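Local structure of acetylxylan esterase / glucomannan deacetylase (Cellvibrio japonicus, 2W9X) at residues W52-E58 and D191-S197; E112-E116 and F171-Q177. The protein removes acetyl groups from plant cell wall polysaccharides, deacetylating xylan and, with a large preference, glucomannan. All blocks are in the same frame, centred on the assembly; numbering follows the deposited sequence.

Contact 1 of 2, residues W52-E58 and D191-S197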
loop_
_atom_site.group_PDB
_atom_site.type_symbol
_atom_site.label_atom_id
_atom_site.label_comp_id
_atom_site.label_asym_id
_atom_site.label_seq_id
_atom_site.Cartn_x
_atom_site.Cartn_y
_atom_site.Cartn_z
ATOM N N TRP B 52 -16.347 -2.735 -23.991
ATOM C CA TRP B 52 -15.910 -2.312 -22.661
ATOM C C TRP B 52 -16.123 -0.790 -22.528
ATOM O O TRP B 52 -16.133 -0.075 -23.536
ATOM C CB TRP B 52 -14.447 -2.691 -22.404
ATOM C CG TRP B 52 -14.191 -4.169 -22.205
ATOM C CD1 TRP B 52 -13.696 -5.031 -23.129
ATOM C CD2 TRP B 52 -14.410 -4.949 -21.008
ATOM N NE1 TRP B 52 -13.592 -6.300 -22.598
ATOM C CE2 TRP B 52 -14.023 -6.280 -21.300
ATOM C CE3 TRP B 52 -14.901 -4.656 -19.728
ATOM C CZ2 TRP B 52 -14.100 -7.322 -20.354
ATOM C CZ3 TRP B 52 -14.979 -5.698 -18.779
ATOM C CH2 TRP B 52 -14.573 -7.015 -19.103
ATOM N N PRO B 53 -16.326 -0.291 -21.291
ATOM C CA PRO B 53 -16.646 1.140 -21.171
ATOM C C PRO B 53 -15.500 2.088 -21.579
ATOM O O PRO B 53 -14.342 1.664 -21.653
ATOM C CB PRO B 53 -16.974 1.324 -19.678
ATOM C CG PRO B 53 -16.866 -0.011 -19.020
ATOM C CD PRO B 53 -16.282 -0.997 -19.996
ATOM N N ALA B 54 -15.846 3.354 -21.847
ATOM C CA ALA B 54 -14.893 4.480 -21.881
ATOM C C ALA B 54 -13.835 4.465 -23.000
ATOM O O ALA B 54 -12.812 5.164 -22.909
ATOM C CB ALA B 54 -14.232 4.673 -20.495
ATOM N N VAL B 55 -14.097 3.675 -24.042
ATOM C CA VAL B 55 -13.278 3.617 -25.244
ATOM C C VAL B 55 -13.184 5.018 -25.875
ATOM O O VAL B 55 -14.117 5.820 -25.758
ATOM C CB VAL B 55 -13.856 2.550 -26.245
ATOM C CG1 VAL B 55 -13.333 2.740 -27.637
ATOM C CG2 VAL B 55 -13.545 1.141 -25.752
ATOM N N TYR B 56 -12.040 5.324 -26.491
ATOM C CA TYR B 56 -11.865 6.609 -27.187
ATOM C C TYR B 56 -10.986 6.526 -28.432
ATOM O O TYR B 56 -10.141 5.628 -28.559
ATOM C CB TYR B 56 -11.356 7.711 -26.237
ATOM C CG TYR B 56 -10.033 7.431 -25.554
ATOM C CD1 TYR B 56 -8.829 7.849 -26.126
ATOM C CD2 TYR B 56 -9.990 6.766 -24.320
ATOM C CE1 TYR B 56 -7.610 7.602 -25.499
ATOM C CE2 TYR B 56 -8.777 6.514 -23.682
ATOM C CZ TYR B 56 -7.590 6.936 -24.272
ATOM O OH TYR B 56 -6.390 6.700 -23.645
ATOM N N PHE B 57 -11.200 7.478 -29.338
ATOM C CA PHE B 57 -10.440 7.609 -30.587
ATOM C C PHE B 57 -9.978 9.059 -30.752
ATOM O O PHE B 57 -10.769 10.000 -30.546
ATOM C CB PHE B 57 -11.304 7.208 -31.788
ATOM C CG PHE B 57 -11.907 5.833 -31.675
ATOM C CD1 PHE B 57 -11.241 4.719 -32.199
ATOM C CD2 PHE B 57 -13.141 5.648 -31.064
ATOM C CE1 PHE B 57 -11.795 3.451 -32.096
ATOM C CE2 PHE B 57 -13.701 4.372 -30.957
ATOM C CZ PHE B 57 -13.029 3.277 -31.472
ATOM N N GLU B 58 -8.703 9.236 -31.101
ATOM C CA GLU B 58 -8.121 10.567 -31.256
ATOM C C GLU B 58 -7.500 10.743 -32.628
ATOM O O GLU B 58 -6.976 9.782 -33.212
ATOM C CB GLU B 58 -7.074 10.855 -30.184
ATOM C CG GLU B 58 -7.669 11.097 -28.801
ATOM C CD GLU B 58 -6.625 11.125 -27.716
ATOM O OE1 GLU B 58 -6.479 12.184 -27.084
ATOM O OE2 GLU B 58 -5.942 10.097 -27.493
ATOM N N ASP B 191 -2.723 7.149 -21.200
ATOM C CA ASP B 191 -3.757 6.387 -21.873
ATOM C C ASP B 191 -4.425 5.453 -20.874
ATOM O O ASP B 191 -3.825 5.087 -19.857
ATOM C CB ASP B 191 -3.183 5.635 -23.078
ATOM C CG ASP B 191 -3.003 6.535 -24.274
ATOM O OD1 ASP B 191 -3.982 7.202 -24.691
ATOM O OD2 ASP B 191 -1.871 6.591 -24.785
ATOM N N TYR B 192 -5.684 5.102 -21.115
ATOM C CA TYR B 192 -6.394 4.278 -20.142
ATOM C C TYR B 192 -7.293 3.255 -20.770
ATOM O O TYR B 192 -7.814 3.465 -21.868
ATOM C CB TYR B 192 -7.208 5.135 -19.140
ATOM C CG TYR B 192 -8.207 6.112 -19.754
ATOM C CD1 TYR B 192 -9.540 5.751 -19.968
ATOM C CD2 TYR B 192 -7.821 7.419 -20.083
ATOM C CE1 TYR B 192 -10.456 6.654 -20.519
ATOM C CE2 TYR B 192 -8.732 8.334 -20.610
ATOM C CZ TYR B 192 -10.037 7.951 -20.823
ATOM O OH TYR B 192 -10.908 8.868 -21.358
ATOM N N GLN B 193 -7.450 2.146 -20.051
ATOM C CA GLN B 193 -8.459 1.135 -20.329
ATOM C C GLN B 193 -9.322 0.991 -19.080
ATOM O O GLN B 193 -8.798 0.926 -17.970
ATOM C CB GLN B 193 -7.799 -0.208 -20.676
ATOM C CG GLN B 193 -7.109 -0.228 -22.046
ATOM C CD GLN B 193 -6.863 -1.645 -22.559
ATOM O OE1 GLN B 193 -6.348 -1.839 -23.665
ATOM N NE2 GLN B 193 -7.225 -2.644 -21.751
ATOM N N ILE B 194 -10.641 0.967 -19.270
ATOM C CA ILE B 194 -11.606 0.782 -18.177
ATOM C C ILE B 194 -12.313 -0.550 -18.407
ATOM O O ILE B 194 -13.362 -0.623 -19.035
ATOM C CB ILE B 194 -12.642 1.942 -18.065
ATOM C CG1 ILE B 194 -11.957 3.324 -18.135
ATOM C CG2 ILE B 194 -13.514 1.784 -16.806
ATOM C CD1 ILE B 194 -10.970 3.638 -16.977
ATOM N N ASN B 195 -11.718 -1.612 -17.890
ATOM C CA ASN B 195 -12.287 -2.938 -18.044
ATOM C C ASN B 195 -13.149 -3.273 -16.836
ATOM O O ASN B 195 -12.726 -3.955 -15.900
ATOM C CB ASN B 195 -11.169 -3.941 -18.289
ATOM C CG ASN B 195 -10.419 -3.636 -19.563
ATOM O OD1 ASN B 195 -11.030 -3.286 -20.584
ATOM N ND2 ASN B 195 -9.095 -3.731 -19.515
ATOM N N ALA B 196 -14.361 -2.740 -16.870
ATOM C CA ALA B 196 -15.315 -2.879 -15.795
ATOM C C ALA B 196 -16.674 -3.247 -16.372
ATOM O O ALA B 196 -16.983 -2.898 -17.494
ATOM C CB ALA B 196 -15.418 -1.563 -15.010
ATOM N N SER B 197 -17.496 -3.916 -15.573
ATOM C CA SER B 197 -18.830 -4.295 -15.993
ATOM C C SER B 197 -19.686 -4.320 -14.749
ATOM O O SER B 197 -19.258 -4.859 -13.734
ATOM C CB SER B 197 -18.793 -5.690 -16.646
ATOM O OG SER B 197 -20.033 -5.996 -17.251
HETATM O O HOH W 1 -11.668 1.316 -21.892
HETATM O O HOH W 2 -10.497 3.534 -22.712
#
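Strand 56-58 and strand 191-196 run nearly antiparallel (158°), their axes approaching to 10.1 Å; they belong to different sheets, the first to one of the N-terminal β-domain, while the second is an edge strand, within this chain, of the parallel SGNH-hydrolase sheet. The backbones draw together at the loop before strand 56-58, where the CA atoms of W52 and N195, and of P53 and I194, lie 5.9 Å apart. No direct main-chain hydrogen bond spans the gap; one water links P53 O (2.7 Å) to I194 N (2.8 Å), another A54 O to Y192 O (2.8 Å each). N195, centre of an inverse gamma turn, sets its CB over the W52 six-membered ring in a CH-pi contact, 4.3 Å from the centroid. P53 CD lies 3.1 Å from I194 O, and A54 CB meets I194 CG1 at 3.5 Å. Y56 OH donates to D191 OD1 (2.7 Å) and accepts from Y192 N (3.1 Å), while its ring lies obliquely against Y192. R141 forms salt bridges with both E58 and D191, offsetting two carboxylates 4.5 Å apart (OE2 to OD1). The interdomain seam is thus buried yet partly hydrated: two waters bridge main-chain groups, and the Y56 hydroxyl and R141 engage D191.

Contact 2 of 2, residues E112-E116 and F171-Q177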
loop_
_atom_site.group_PDB
_atom_site.type_symbol
_atom_site.label_atom_id
_atom_site.label_comp_id
_atom_site.label_asym_id
_atom_site.label_seq_id
_atom_site.Cartn_x
_atom_site.Cartn_y
_atom_site.Cartn_z
ATOM N N GLU B 112 -15.262 10.153 -27.422
ATOM C CA GLU B 112 -15.339 9.267 -26.244
ATOM C C GLU B 112 -16.692 8.577 -26.084
ATOM O O GLU B 112 -17.736 9.218 -26.140
ATOM C CB GLU B 112 -15.028 10.043 -24.947
ATOM C CG GLU B 112 -13.634 10.683 -24.897
ATOM C CD GLU B 112 -13.388 11.547 -23.676
ATOM O OE1 GLU B 112 -14.347 11.968 -22.981
ATOM O OE2 GLU B 112 -12.203 11.814 -23.406
ATOM N N LYS B 113 -16.657 7.267 -25.855
ATOM C CA LYS B 113 -17.834 6.503 -25.430
ATOM C C LYS B 113 -18.161 6.839 -23.959
ATOM O O LYS B 113 -17.269 6.907 -23.108
ATOM C CB LYS B 113 -17.565 5.008 -25.619
ATOM C CG LYS B 113 -18.610 4.040 -25.088
ATOM C CD LYS B 113 -17.919 2.703 -24.820
ATOM C CE LYS B 113 -18.758 1.501 -25.196
ATOM N NZ LYS B 113 -19.764 1.154 -24.176
ATOM N N LEU B 114 -19.446 7.064 -23.683
ATOM C CA LEU B 114 -19.913 7.466 -22.350
ATOM C C LEU B 114 -20.629 6.327 -21.649
ATOM O O LEU B 114 -20.512 6.155 -20.447
ATOM C CB LEU B 114 -20.894 8.642 -22.493
ATOM C CG LEU B 114 -20.401 10.082 -22.548
ATOM C CD1 LEU B 114 -19.035 10.246 -23.133
ATOM C CD2 LEU B 114 -21.419 11.010 -23.194
ATOM N N THR B 115 -21.382 5.552 -22.418
ATOM C CA THR B 115 -22.343 4.602 -21.870
ATOM C C THR B 115 -21.779 3.177 -21.759
ATOM O O THR B 115 -20.716 2.870 -22.302
ATOM C CB THR B 115 -23.612 4.579 -22.722
ATOM O OG1 THR B 115 -23.243 4.501 -24.101
ATOM C CG2 THR B 115 -24.456 5.843 -22.495
ATOM N N GLU B 116 -22.494 2.329 -21.021
ATOM C CA GLU B 116 -22.118 0.943 -20.831
ATOM C C GLU B 116 -23.007 0.056 -21.686
ATOM O O GLU B 116 -24.227 0.273 -21.757
ATOM C CB GLU B 116 -22.257 0.528 -19.364
ATOM C CG GLU B 116 -21.855 -0.927 -19.126
ATOM C CD GLU B 116 -21.942 -1.364 -17.681
ATOM O OE1 GLU B 116 -22.815 -0.875 -16.929
ATOM O OE2 GLU B 116 -21.130 -2.228 -17.295
ATOM N N PHE B 171 -29.288 3.997 -18.221
ATOM C CA PHE B 171 -28.439 4.011 -19.405
ATOM C C PHE B 171 -27.953 5.433 -19.756
ATOM O O PHE B 171 -26.746 5.639 -19.938
ATOM C CB PHE B 171 -29.151 3.344 -20.602
ATOM C CG PHE B 171 -28.480 3.601 -21.920
ATOM C CD1 PHE B 171 -27.385 2.840 -22.313
ATOM C CD2 PHE B 171 -28.933 4.626 -22.759
ATOM C CE1 PHE B 171 -26.750 3.089 -23.539
ATOM C CE2 PHE B 171 -28.304 4.892 -23.973
ATOM C CZ PHE B 171 -27.210 4.116 -24.368
ATOM N N LYS B 172 -28.891 6.390 -19.840
ATOM C CA LYS B 172 -28.602 7.795 -20.198
ATOM C C LYS B 172 -27.686 8.522 -19.219
ATOM O O LYS B 172 -26.889 9.378 -19.620
ATOM C CB LYS B 172 -29.895 8.634 -20.281
ATOM C CG LYS B 172 -30.752 8.440 -21.502
ATOM C CD LYS B 172 -31.910 9.445 -21.470
ATOM N N THR B 173 -27.839 8.224 -17.933
ATOM C CA THR B 173 -27.145 8.971 -16.902
ATOM C C THR B 173 -25.775 8.377 -16.577
ATOM O O THR B 173 -25.012 8.947 -15.798
ATOM C CB THR B 173 -28.009 9.134 -15.628
ATOM O OG1 THR B 173 -28.417 7.845 -15.138
ATOM C CG2 THR B 173 -29.245 10.004 -15.912
ATOM N N THR B 174 -25.450 7.249 -17.198
ATOM C CA THR B 174 -24.149 6.611 -16.998
ATOM C C THR B 174 -23.119 7.304 -17.902
ATOM O O THR B 174 -23.238 7.280 -19.131
ATOM C CB THR B 174 -24.212 5.058 -17.212
ATOM O OG1 THR B 174 -25.082 4.465 -16.238
ATOM C CG2 THR B 174 -22.824 4.416 -17.096
ATOM N N ASN B 175 -22.138 7.965 -17.287
ATOM C CA ASN B 175 -21.072 8.617 -18.048
ATOM C C ASN B 175 -19.710 8.133 -17.561
ATOM O O ASN B 175 -19.167 8.637 -16.560
ATOM C CB ASN B 175 -21.179 10.143 -17.968
ATOM C CG ASN B 175 -20.189 10.855 -18.892
ATOM O OD1 ASN B 175 -19.111 10.342 -19.188
ATOM N ND2 ASN B 175 -20.548 12.056 -19.328
ATOM N N SER B 176 -19.149 7.170 -18.294
ATOM C CA SER B 176 -17.905 6.546 -17.888
ATOM C C SER B 176 -16.727 7.516 -17.848
ATOM O O SER B 176 -15.784 7.313 -17.089
ATOM C CB SER B 176 -17.586 5.354 -18.800
ATOM O OG SER B 176 -18.501 4.292 -18.556
ATOM N N GLN B 177 -16.789 8.561 -18.672
ATOM C CA GLN B 177 -15.696 9.513 -18.800
ATOM C C GLN B 177 -15.635 10.463 -17.609
ATOM O O GLN B 177 -14.626 11.154 -17.399
ATOM C CB GLN B 177 -15.818 10.305 -20.107
ATOM C CG GLN B 177 -15.791 9.452 -21.381
ATOM C CD GLN B 177 -14.521 8.624 -21.547
ATOM O OE1 GLN B 177 -14.485 7.702 -22.354
ATOM N NE2 GLN B 177 -13.479 8.956 -20.802
HETATM O O HOH W 3 -25.018 3.389 -19.876
#
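L114, Q177 and T115 bury the most surface where the end of strand 108-113 meets the end of helix 167-173 and the residues after it. L114 supplies the direct backbone link: its O accepts from S176 N at 2.7 Å, nearly straight at 170°, and also receives a CA-H...O contact from N175 CA (3.5 Å). Its side chain reaches N175 OD1 (CG to OD1 3.6 Å) and Q177 CG (from CD1, 3.8 Å). N175 OD1 in turn accepts from Q177 N (3.0 Å), forming an Asx turn. Q177 packs its CG 3.3 Å from E112 OE1; that carboxylate is held by salt bridges to R110, R78 and K186. T115 lays CG2 over one face of the F171 ring, a CH-pi contact 4.0 Å from the centroid, and its OG1 bonds to N75. Beside it a water joins E116 N (3.0 Å) to F171 O (2.8 Å). One short main-chain hydrogen bond, a bridging water and a CH-pi contact therefore join the β-domain to the hydrolase domain without extending a sheet.

Contacts 1 and 2, with centres 11 Å apart, are two parts of one interface between the N-terminal β-domain and the SGNH-hydrolase domain. On the β-domain side, strands 56-62 and 108-113 are neighbours in a sheet, and V55 O lies 2.9 Å from K113 N, a probable hydrogen bond. On the hydrolase side, Y192 of contact 1 and Q177 of contact 2 approach one another. Toward the active site the contacts meet again, S197 CA lying 3.4 Å from E116 OE2. The E116 and S197 side chains are about 6 and 8 Å from that of S151, the inferred nucleophile, and about 3 and 6 Å from a bound glycerol, so the interface reaches the edge of the catalytic region.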